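Local coordinates for protein thymidylate synthase (Enterobacteria phage T4, PDB 1TIS) that catalyses the reductive methylation of dUMP to dTMP, using 5,10-methylenetetrahydrofolate as the one-carbon donor and reductant and releasing dihydrofolate, at residues T67-L72 with V86-Y91; Q121-I126 with S253-L258; A199-L204 with Y247-L252; L237-I242 with V270-V275. All blocks are in the same frame, centred on the assembly; numbering follows the deposited sequence.

Contact 1: residues T67-L72 with V86-Y91; sequences TNVNDL and VWDENY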
# COMPACT_ATOMS: atom_id res chain seq x y z
N THR A 67 -1.12 -20.80 11.73
CA THR A 67 -2.26 -20.74 10.87
C THR A 67 -3.30 -21.71 11.41
O THR A 67 -4.36 -21.90 10.81
CB THR A 67 -1.76 -21.10 9.51
OG1 THR A 67 -2.87 -21.07 8.66
CG2 THR A 67 -1.15 -22.47 9.45
N ASN A 68 -2.99 -22.31 12.56
CA ASN A 68 -3.94 -23.22 13.12
C ASN A 68 -4.49 -22.44 14.26
O ASN A 68 -3.72 -21.99 15.11
CB ASN A 68 -3.29 -24.45 13.66
CG ASN A 68 -4.33 -25.33 14.32
OD1 ASN A 68 -5.24 -24.93 15.04
ND2 ASN A 68 -4.24 -26.61 14.06
N VAL A 69 -5.83 -22.43 14.27
CA VAL A 69 -6.68 -21.72 15.21
C VAL A 69 -6.43 -22.15 16.63
O VAL A 69 -6.33 -21.25 17.48
CB VAL A 69 -8.18 -21.95 14.98
CG1 VAL A 69 -8.95 -20.95 15.84
CG2 VAL A 69 -8.57 -21.75 13.56
N ASN A 70 -6.32 -23.45 16.95
CA ASN A 70 -6.08 -23.89 18.32
C ASN A 70 -4.81 -23.27 18.91
O ASN A 70 -4.72 -23.00 20.11
CB ASN A 70 -5.86 -25.38 18.48
CG ASN A 70 -6.93 -26.30 17.92
OD1 ASN A 70 -7.01 -26.50 16.70
ND2 ASN A 70 -7.75 -26.92 18.78
N ASP A 71 -3.81 -22.96 18.09
CA ASP A 71 -2.61 -22.33 18.60
C ASP A 71 -2.93 -20.98 19.19
O ASP A 71 -2.41 -20.62 20.25
CB ASP A 71 -1.59 -22.14 17.51
CG ASP A 71 -0.99 -23.44 17.01
OD1 ASP A 71 -0.40 -24.18 17.81
OD2 ASP A 71 -1.10 -23.68 15.81
N LEU A 72 -3.82 -20.25 18.50
CA LEU A 72 -4.24 -18.94 18.93
C LEU A 72 -4.96 -19.18 20.26
O LEU A 72 -4.62 -18.51 21.25
CB LEU A 72 -5.12 -18.36 17.79
CG LEU A 72 -6.12 -17.21 17.96
CD1 LEU A 72 -5.47 -15.98 18.58
CD2 LEU A 72 -6.62 -16.82 16.60
N VAL A 86 -11.51 -14.87 17.94
CA VAL A 86 -11.71 -14.03 16.77
C VAL A 86 -11.76 -14.71 15.39
O VAL A 86 -12.38 -14.15 14.48
CB VAL A 86 -10.60 -12.93 16.78
CG1 VAL A 86 -11.10 -11.77 17.60
CG2 VAL A 86 -9.27 -13.46 17.35
N TRP A 87 -11.11 -15.86 15.17
CA TRP A 87 -11.20 -16.50 13.88
C TRP A 87 -12.13 -17.70 13.90
O TRP A 87 -12.40 -18.29 12.86
CB TRP A 87 -9.80 -16.93 13.38
CG TRP A 87 -8.94 -15.80 12.79
CD1 TRP A 87 -8.22 -15.03 13.65
CD2 TRP A 87 -8.73 -15.45 11.46
NE1 TRP A 87 -7.56 -14.22 12.88
CE2 TRP A 87 -7.82 -14.43 11.59
CE3 TRP A 87 -9.10 -15.79 10.17
CZ2 TRP A 87 -7.28 -13.74 10.53
CZ3 TRP A 87 -8.57 -15.12 9.07
CH2 TRP A 87 -7.67 -14.10 9.26
N ASP A 88 -12.72 -18.08 15.03
CA ASP A 88 -13.59 -19.24 15.11
C ASP A 88 -14.76 -19.31 14.14
O ASP A 88 -14.85 -20.22 13.31
CB ASP A 88 -14.15 -19.37 16.51
CG ASP A 88 -13.14 -19.88 17.51
OD1 ASP A 88 -12.31 -20.74 17.20
OD2 ASP A 88 -13.22 -19.43 18.63
N GLU A 89 -15.66 -18.34 14.21
CA GLU A 89 -16.77 -18.33 13.28
C GLU A 89 -16.16 -17.53 12.15
O GLU A 89 -16.34 -16.32 12.11
CB GLU A 89 -17.99 -17.60 13.85
CG GLU A 89 -19.10 -18.51 14.40
CD GLU A 89 -18.96 -18.98 15.86
OE1 GLU A 89 -18.75 -18.14 16.74
OE2 GLU A 89 -19.08 -20.17 16.11
N ASN A 90 -15.33 -18.23 11.36
CA ASN A 90 -14.59 -17.70 10.18
C ASN A 90 -13.90 -18.94 9.60
O ASN A 90 -13.90 -19.24 8.39
CB ASN A 90 -13.53 -16.62 10.57
CG ASN A 90 -13.19 -15.63 9.46
OD1 ASN A 90 -12.19 -15.78 8.77
ND2 ASN A 90 -13.94 -14.59 9.20
N TYR A 91 -13.37 -19.74 10.52
CA TYR A 91 -12.89 -21.07 10.23
C TYR A 91 -14.17 -21.88 10.08
O TYR A 91 -14.42 -22.33 8.97
CB TYR A 91 -12.04 -21.55 11.38
CG TYR A 91 -12.05 -23.02 11.65
CD1 TYR A 91 -11.64 -23.96 10.72
CD2 TYR A 91 -12.51 -23.40 12.89
CE1 TYR A 91 -11.68 -25.30 11.04
CE2 TYR A 91 -12.55 -24.74 13.22
CZ TYR A 91 -12.13 -25.66 12.29
OH TYR A 91 -12.19 -26.98 12.66
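V69 and L72, one helical turn apart, carry the close part of this contact; both are buried and both turn their CB toward 86-91. L72 has its CG anti to the backbone N (chi1 161°), which sends CD2 across to the indole of W87, 3.8 Å from W87 CD1, the two side chains crossing at about a right angle. A turn earlier V69 splits its branches: CG2 meets the base of Y91, 4.1 Å from Y91 CB, while CG1 lies 3.6 Å from D88 OD1, a plain van der Waals touch on a carboxylate that also makes a long, weak ion pair with R73. The helix carrying these two begins with a cap, N68 OD1 taking the N-H of N70 in its carbonyl plane at 2.6 Å. Two consecutive helix starts of the thymidylate synthase fold, those of 69-77 and 88-95, are thus set against each other, beside helix 53-64. W87 is fixed from that third helix: its NE1 gives a hydrogen bond to E58 OE1 and its ring meets W61 edge-to-face. The W87 side chain ends up about 8 Å from that of C156, the nucleophile by similarity, which puts this contact near the probable active site. Packing is looser at the solvent side, where exposed V86 offers CG2 to L72 CD2 at 4.3 Å.

Contact 2: residues Q121-I126 with S253-L258; sequences QIIEVI and STKEQL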
# COMPACT_ATOMS: atom_id res chain seq x y z
N GLN A 121 10.07 -13.14 6.26
CA GLN A 121 10.10 -11.68 6.31
C GLN A 121 9.87 -11.01 7.67
O GLN A 121 9.99 -9.78 7.68
CB GLN A 121 9.11 -11.14 5.27
CG GLN A 121 7.61 -11.41 5.27
CD GLN A 121 6.98 -10.93 3.98
OE1 GLN A 121 7.42 -9.95 3.38
NE2 GLN A 121 6.00 -11.55 3.37
N ILE A 122 9.58 -11.63 8.84
CA ILE A 122 9.58 -10.87 10.10
C ILE A 122 11.03 -10.84 10.48
O ILE A 122 11.67 -9.80 10.45
CB ILE A 122 8.79 -11.52 11.31
CG1 ILE A 122 7.30 -11.17 11.16
CG2 ILE A 122 9.29 -11.02 12.69
CD1 ILE A 122 6.99 -9.67 11.35
N ILE A 123 11.62 -11.98 10.77
CA ILE A 123 13.01 -12.03 11.15
C ILE A 123 13.90 -11.24 10.23
O ILE A 123 14.76 -10.57 10.79
CB ILE A 123 13.41 -13.52 11.22
CG1 ILE A 123 13.40 -13.75 12.70
CG2 ILE A 123 14.68 -13.92 10.49
CD1 ILE A 123 13.66 -15.21 13.06
N GLU A 124 13.72 -11.17 8.92
CA GLU A 124 14.74 -10.41 8.25
C GLU A 124 14.48 -8.90 8.07
O GLU A 124 15.38 -8.10 7.75
CB GLU A 124 15.00 -11.13 6.97
CG GLU A 124 14.02 -10.80 5.89
CD GLU A 124 14.79 -10.43 4.65
OE1 GLU A 124 15.36 -9.33 4.61
OE2 GLU A 124 14.85 -11.28 3.76
N VAL A 125 13.27 -8.44 8.33
CA VAL A 125 12.98 -7.02 8.20
C VAL A 125 13.42 -6.39 9.50
O VAL A 125 13.62 -5.18 9.54
CB VAL A 125 11.44 -6.74 7.97
CG1 VAL A 125 10.51 -6.64 9.23
CG2 VAL A 125 11.45 -5.43 7.19
N ILE A 126 13.56 -7.12 10.59
CA ILE A 126 14.02 -6.50 11.78
C ILE A 126 15.51 -6.39 11.66
O ILE A 126 16.07 -5.48 12.23
CB ILE A 126 13.52 -7.32 12.95
CG1 ILE A 126 11.98 -7.08 12.97
CG2 ILE A 126 14.22 -6.95 14.25
CD1 ILE A 126 11.05 -7.74 13.99
N SER A 253 20.27 -11.55 19.51
CA SER A 253 20.18 -11.64 18.06
C SER A 253 18.74 -11.66 17.63
O SER A 253 17.96 -12.31 18.33
CB SER A 253 20.87 -12.89 17.58
OG SER A 253 20.43 -14.05 18.25
N THR A 254 18.32 -10.99 16.56
CA THR A 254 16.92 -10.93 16.09
C THR A 254 16.10 -12.20 16.16
O THR A 254 14.96 -12.24 16.64
CB THR A 254 16.97 -10.41 14.68
OG1 THR A 254 17.81 -9.25 14.70
CG2 THR A 254 15.61 -10.08 14.15
N LYS A 255 16.78 -13.26 15.77
CA LYS A 255 16.13 -14.55 15.78
C LYS A 255 15.86 -15.04 17.23
O LYS A 255 14.87 -15.73 17.52
CB LYS A 255 17.01 -15.55 14.99
CG LYS A 255 17.82 -14.99 13.79
CD LYS A 255 19.30 -14.85 14.24
CE LYS A 255 20.12 -13.75 13.55
NZ LYS A 255 19.70 -12.43 13.99
N GLU A 256 16.68 -14.65 18.20
CA GLU A 256 16.57 -14.96 19.61
C GLU A 256 15.63 -14.04 20.40
O GLU A 256 15.07 -14.37 21.47
CB GLU A 256 17.98 -14.91 20.11
CG GLU A 256 18.23 -15.54 21.42
CD GLU A 256 17.61 -16.90 21.49
OE1 GLU A 256 18.10 -17.82 20.83
OE2 GLU A 256 16.61 -17.01 22.20
N GLN A 257 15.45 -12.84 19.82
CA GLN A 257 14.54 -11.83 20.33
C GLN A 257 13.08 -12.18 20.06
O GLN A 257 12.24 -11.95 20.95
CB GLN A 257 14.80 -10.46 19.71
CG GLN A 257 16.14 -9.83 20.02
CD GLN A 257 16.24 -8.39 19.52
OE1 GLN A 257 15.88 -8.16 18.37
NE2 GLN A 257 16.64 -7.39 20.29
N LEU A 258 12.70 -12.70 18.87
CA LEU A 258 11.31 -13.15 18.69
C LEU A 258 11.10 -14.36 19.58
O LEU A 258 10.03 -14.49 20.17
CB LEU A 258 10.96 -13.65 17.28
CG LEU A 258 10.23 -12.92 16.12
CD1 LEU A 258 10.08 -13.93 14.99
CD2 LEU A 258 8.83 -12.46 16.47
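In I122, I126 and T254 alike, the CG2 methyl lies anti to the backbone N, beside the carbonyl carbon, and that branch does the touching. The CG2 methyls of I126 and T254 meet at 3.4 Å, the side chains crossing obliquely. With T254 CG2 committed to this apolar side, its OG1 takes the position beside the backbone N and is hydrogen-bonded to D127 and K130 on the next turn of the opposing helix. I122 CG2 reaches L258 CD1 at 3.8 Å, the side chains crossing at about a right angle, and both residues also rest on L63 of helix 53-64. I123 comes from the flank. Its CB does not aim straight at the partner, but an extended outer chain (chi2 175°) carries the tip there: CD1 lies 3.7 Å from the K255 CA, against the helix backbone, and CG1 is 4.0 Å from L258 CD1. L258 CD1 thus touches both I122 CG2 and I123 CG1. The I123 carbonyl O is 3.5 Å from T254 CG2, so backbone as well as side chains fills the seam. K255 lies along the outer rim, its chain bent at chi2 and chi4, with its amine in a long, weak ion pair with D127. No hydrogen bond joins the two segments. The short axes approach to 9.6 Å with their N-to-C directions 125° apart, an oblique apolar helix-helix packing that sets the start of helix 254-262 against the start of helix 121-131 at the periphery of the thymidylate synthase fold.

Contact 3: residues A199-L204 with Y247-L252; sequences AKMCNL and YKFRYL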
# COMPACT_ATOMS: atom_id res chain seq x y z
N ALA A 199 10.36 -1.55 17.92
CA ALA A 199 11.19 -0.51 18.48
C ALA A 199 11.86 -1.10 19.69
O ALA A 199 13.01 -0.70 19.86
CB ALA A 199 10.45 0.62 19.01
N LYS A 200 11.34 -2.04 20.49
CA LYS A 200 12.12 -2.56 21.61
C LYS A 200 13.26 -3.52 21.18
O LYS A 200 14.30 -3.67 21.84
CB LYS A 200 11.18 -3.25 22.61
CG LYS A 200 11.90 -3.72 23.88
CD LYS A 200 12.27 -2.48 24.69
CE LYS A 200 13.60 -2.47 25.46
NZ LYS A 200 13.78 -1.16 26.10
N MET A 201 13.13 -4.16 20.02
CA MET A 201 14.18 -5.05 19.51
C MET A 201 15.24 -4.17 18.92
O MET A 201 16.39 -4.30 19.29
CB MET A 201 13.70 -5.97 18.38
CG MET A 201 12.79 -7.11 18.81
SD MET A 201 11.95 -7.78 17.37
CE MET A 201 13.07 -9.01 16.78
N CYS A 202 14.83 -3.22 18.07
CA CYS A 202 15.78 -2.32 17.42
C CYS A 202 16.32 -1.20 18.34
O CYS A 202 17.26 -0.48 18.00
CB CYS A 202 15.06 -1.77 16.16
SG CYS A 202 14.54 -3.07 15.01
N ASN A 203 15.73 -1.11 19.54
CA ASN A 203 15.99 -0.10 20.53
C ASN A 203 15.92 1.31 19.92
O ASN A 203 16.79 2.20 19.89
CB ASN A 203 17.35 -0.38 21.18
CG ASN A 203 17.56 0.39 22.50
OD1 ASN A 203 18.65 0.91 22.73
ND2 ASN A 203 16.61 0.50 23.45
N LEU A 204 14.73 1.51 19.41
CA LEU A 204 14.41 2.77 18.85
C LEU A 204 13.19 3.20 19.64
O LEU A 204 12.53 2.43 20.35
CB LEU A 204 14.13 2.57 17.35
CG LEU A 204 15.17 1.94 16.38
CD1 LEU A 204 14.93 2.42 14.97
CD2 LEU A 204 16.55 2.42 16.64
N TYR A 247 15.81 -8.45 30.78
CA TYR A 247 16.83 -7.41 30.66
C TYR A 247 17.89 -7.57 29.54
O TYR A 247 18.13 -6.57 28.86
CB TYR A 247 17.52 -7.30 32.03
CG TYR A 247 18.33 -6.05 32.34
CD1 TYR A 247 18.13 -4.84 31.69
CD2 TYR A 247 19.27 -6.15 33.35
CE1 TYR A 247 18.86 -3.74 32.06
CE2 TYR A 247 20.00 -5.05 33.72
CZ TYR A 247 19.79 -3.86 33.07
OH TYR A 247 20.52 -2.76 33.48
N LYS A 248 18.53 -8.72 29.26
CA LYS A 248 19.47 -8.83 28.14
C LYS A 248 18.89 -8.42 26.77
O LYS A 248 19.59 -7.86 25.92
CB LYS A 248 20.01 -10.27 28.00
CG LYS A 248 18.99 -11.41 28.15
CD LYS A 248 19.51 -12.82 27.79
CE LYS A 248 19.24 -13.95 28.83
NZ LYS A 248 17.85 -14.29 29.16
N PHE A 249 17.59 -8.67 26.60
CA PHE A 249 16.77 -8.49 25.40
C PHE A 249 17.29 -7.66 24.23
O PHE A 249 17.50 -8.20 23.14
CB PHE A 249 15.42 -7.92 25.82
CG PHE A 249 14.28 -8.16 24.82
CD1 PHE A 249 13.81 -9.44 24.59
CD2 PHE A 249 13.73 -7.10 24.16
CE1 PHE A 249 12.80 -9.64 23.70
CE2 PHE A 249 12.71 -7.30 23.27
CZ PHE A 249 12.25 -8.57 23.04
N ARG A 250 17.59 -6.37 24.42
CA ARG A 250 17.91 -5.49 23.30
C ARG A 250 19.26 -5.72 22.62
O ARG A 250 19.66 -5.04 21.66
CB ARG A 250 17.77 -4.05 23.80
CG ARG A 250 18.79 -3.62 24.81
CD ARG A 250 18.57 -2.14 24.97
NE ARG A 250 19.78 -1.34 25.14
CZ ARG A 250 19.81 -0.31 26.02
NH1 ARG A 250 18.79 -0.04 26.87
NH2 ARG A 250 20.89 0.45 26.07
N TYR A 251 20.00 -6.68 23.14
CA TYR A 251 21.28 -7.01 22.54
C TYR A 251 21.17 -8.39 21.86
O TYR A 251 22.05 -8.82 21.08
CB TYR A 251 22.38 -7.01 23.66
CG TYR A 251 22.39 -5.82 24.64
CD1 TYR A 251 22.85 -4.55 24.29
CD2 TYR A 251 21.88 -6.03 25.92
CE1 TYR A 251 22.79 -3.49 25.20
CE2 TYR A 251 21.82 -4.98 26.82
CZ TYR A 251 22.27 -3.71 26.48
OH TYR A 251 22.22 -2.71 27.44
N LEU A 252 20.03 -9.08 22.10
CA LEU A 252 19.93 -10.46 21.67
C LEU A 252 19.80 -10.48 20.17
O LEU A 252 19.31 -9.49 19.62
CB LEU A 252 18.72 -11.16 22.32
CG LEU A 252 18.73 -11.41 23.84
CD1 LEU A 252 17.67 -12.42 24.29
CD2 LEU A 252 20.06 -12.01 24.19
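F249 opens the contact. Its CG is anti to the backbone N (chi1 -158°), so the ring reaches the last turn of helix 184-202, where K200 CG comes in at the ring edge, near its plane, 3.7 Å from F249 CE2. M201 brushes the same ring more loosely, its CG 4.5 Å from F249 CE2. R250 follows, with its CG in the crowded position between N and carbonyl carbon and its CB 4.0 Å from the K200 carbonyl O. This places a short 3-10 turn, lying between strand 241-242 and helix 254-262, over the C-terminal end of helix 184-202 in the thymidylate synthase fold. N203, the first residue past the helix, directs its CB toward this segment; its amide and the guanidinium planes are 21° apart. N203 OD1 lies over one face of the guanidinium, 3.5 Å from R250 NE, at an angle too poor for a hydrogen bond, while Y251 OH lies over the opposite face, both offset toward the rim. Next, Y251 turns its CB away, yet its ring backs the R250 chain, R250 CG lying 3.8 Å above the ring centre. L252 N then bonds back to F249 O at 2.9 Å, closing the turn.

Contact 4: residues L237-I242 with V270-V275; sequences LCELVI and VLNNYV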
# COMPACT_ATOMS: atom_id res chain seq x y z
N LEU A 237 -4.58 9.88 28.12
CA LEU A 237 -4.32 8.66 27.36
C LEU A 237 -3.22 7.76 27.86
O LEU A 237 -2.18 8.13 28.39
CB LEU A 237 -3.99 8.89 25.86
CG LEU A 237 -3.28 10.06 25.21
CD1 LEU A 237 -1.99 10.45 25.92
CD2 LEU A 237 -3.07 9.64 23.76
N CYS A 238 -3.59 6.55 27.47
CA CYS A 238 -2.98 5.32 27.88
C CYS A 238 -1.49 5.23 27.63
O CYS A 238 -0.95 5.70 26.63
CB CYS A 238 -3.76 4.22 27.16
SG CYS A 238 -5.58 4.43 27.19
N GLU A 239 -0.90 4.71 28.71
CA GLU A 239 0.51 4.37 28.81
C GLU A 239 0.53 2.99 28.21
O GLU A 239 -0.44 2.24 28.29
CB GLU A 239 0.96 4.31 30.25
CG GLU A 239 2.47 4.16 30.46
CD GLU A 239 2.90 4.37 31.91
OE1 GLU A 239 2.36 5.27 32.56
OE2 GLU A 239 3.78 3.65 32.39
N LEU A 240 1.70 2.60 27.76
CA LEU A 240 1.78 1.50 26.84
C LEU A 240 2.76 0.38 27.17
O LEU A 240 3.60 0.06 26.33
CB LEU A 240 2.01 2.27 25.46
CG LEU A 240 2.94 3.52 25.10
CD1 LEU A 240 2.55 4.08 23.72
CD2 LEU A 240 2.70 4.74 25.97
N VAL A 241 2.66 -0.30 28.32
CA VAL A 241 3.73 -1.20 28.80
C VAL A 241 3.72 -2.73 28.68
O VAL A 241 2.79 -3.39 29.13
CB VAL A 241 4.00 -0.87 30.29
CG1 VAL A 241 4.61 0.53 30.36
CG2 VAL A 241 2.72 -0.96 31.13
N ILE A 242 4.83 -3.28 28.14
CA ILE A 242 5.01 -4.72 27.88
C ILE A 242 5.88 -5.28 28.98
O ILE A 242 6.82 -4.61 29.42
CB ILE A 242 5.73 -5.00 26.53
CG1 ILE A 242 4.83 -4.47 25.41
CG2 ILE A 242 6.05 -6.50 26.36
CD1 ILE A 242 5.46 -4.42 24.00
N VAL A 270 0.00 -4.33 29.11
CA VAL A 270 -1.01 -3.70 29.94
C VAL A 270 -1.04 -2.15 29.83
O VAL A 270 -0.04 -1.56 29.39
CB VAL A 270 -0.67 -4.35 31.31
CG1 VAL A 270 0.70 -3.88 31.85
CG2 VAL A 270 -1.89 -4.16 32.18
N LEU A 271 -2.12 -1.41 30.15
CA LEU A 271 -2.17 0.05 30.01
C LEU A 271 -2.44 0.86 31.32
O LEU A 271 -3.36 0.51 32.08
CB LEU A 271 -3.25 0.42 29.00
CG LEU A 271 -3.34 -0.32 27.68
CD1 LEU A 271 -4.26 0.42 26.73
CD2 LEU A 271 -1.99 -0.37 27.03
N ASN A 272 -1.71 1.95 31.66
CA ASN A 272 -1.96 2.69 32.90
C ASN A 272 -3.03 3.74 32.68
O ASN A 272 -3.07 4.34 31.60
CB ASN A 272 -0.73 3.43 33.45
CG ASN A 272 -0.99 4.30 34.71
OD1 ASN A 272 -1.02 5.52 34.63
ND2 ASN A 272 -1.24 3.80 35.92
N ASN A 273 -3.87 3.87 33.72
CA ASN A 273 -4.99 4.80 33.88
C ASN A 273 -5.63 5.42 32.64
O ASN A 273 -5.94 6.59 32.44
CB ASN A 273 -4.56 5.90 34.86
CG ASN A 273 -4.31 5.33 36.26
OD1 ASN A 273 -4.90 4.32 36.67
ND2 ASN A 273 -3.37 5.88 37.02
N TYR A 274 -5.98 4.35 31.94
CA TYR A 274 -6.61 4.32 30.64
C TYR A 274 -8.10 4.57 30.81
O TYR A 274 -8.79 3.97 31.65
CB TYR A 274 -6.16 2.95 30.17
CG TYR A 274 -6.99 1.94 29.41
CD1 TYR A 274 -7.38 2.16 28.11
CD2 TYR A 274 -7.20 0.71 30.01
CE1 TYR A 274 -7.96 1.13 27.38
CE2 TYR A 274 -7.78 -0.32 29.28
CZ TYR A 274 -8.14 -0.11 27.96
OH TYR A 274 -8.65 -1.17 27.20
N VAL A 275 -8.43 5.63 30.06
CA VAL A 275 -9.76 6.22 29.91
C VAL A 275 -10.85 5.18 30.02
O VAL A 275 -10.85 4.22 29.24
CB VAL A 275 -10.03 6.89 28.52
CG1 VAL A 275 -11.36 7.64 28.59
CG2 VAL A 275 -8.93 7.84 28.12
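A two-stranded antiparallel ribbon, 241-242 against 269-270, lies at one end of this surface contact. V241 and V270 form a hydrogen-bonded pair. V241 N gives to V270 O at 3.2 Å, nearly along the C=O axis although the N-H itself is bent (136°); V270 N returns a bond to V241 O at 2.9 Å, straighter at 157° but from above the carbonyl plane. The two valines lie on one face and touch through V241 CG2 and V270 CG1, 3.6 Å apart, each of these methyls in the crowded position between its own N and carbonyl carbon. Next along the pair, E239 O faces L271 CA at 3.3 Å, a CA-H...O contact. The E239 chain, extended beyond CG, crosses N272 obliquely, its OE1 3.7 Å from N272 CB. At the far end C238 has its SG beside the backbone N, where it meets the edge of the Y274 ring, 4.3 Å from the ring centroid, a cysteine sulfur-aromatic contact. L271 CD1 serves both residues, packing on C238 CB at 3.9 Å and covering one face of the Y274 ring near its rim. C238, L240 and L271 rest on F42, whose backbone also bonds to that of C238, while L240 and I242 touch H196 and I197 of helix 184-202.

How the contacts relate
From the N terminus, contact 1 comes first and closes a short 13-residue loop, joining two successive helices before contact 2 opens; it touches none of the others. Contact 2 spans the longest separation, from helix 121-131 to helix 254-262, and contact 3 lies wholly within that span. The two meet directly: Q257 NE2 probably hydrogen-bonds both F249 O and M201 O, and I126 packs on M201. Contact 4 opens at 237-242, inside both spans, and closes beyond them at 270-275, so it crosses contacts 2 and 3 without touching either. Helix 184-202 links all three, providing contact 3's first segment and packing partners for contacts 2 and 4.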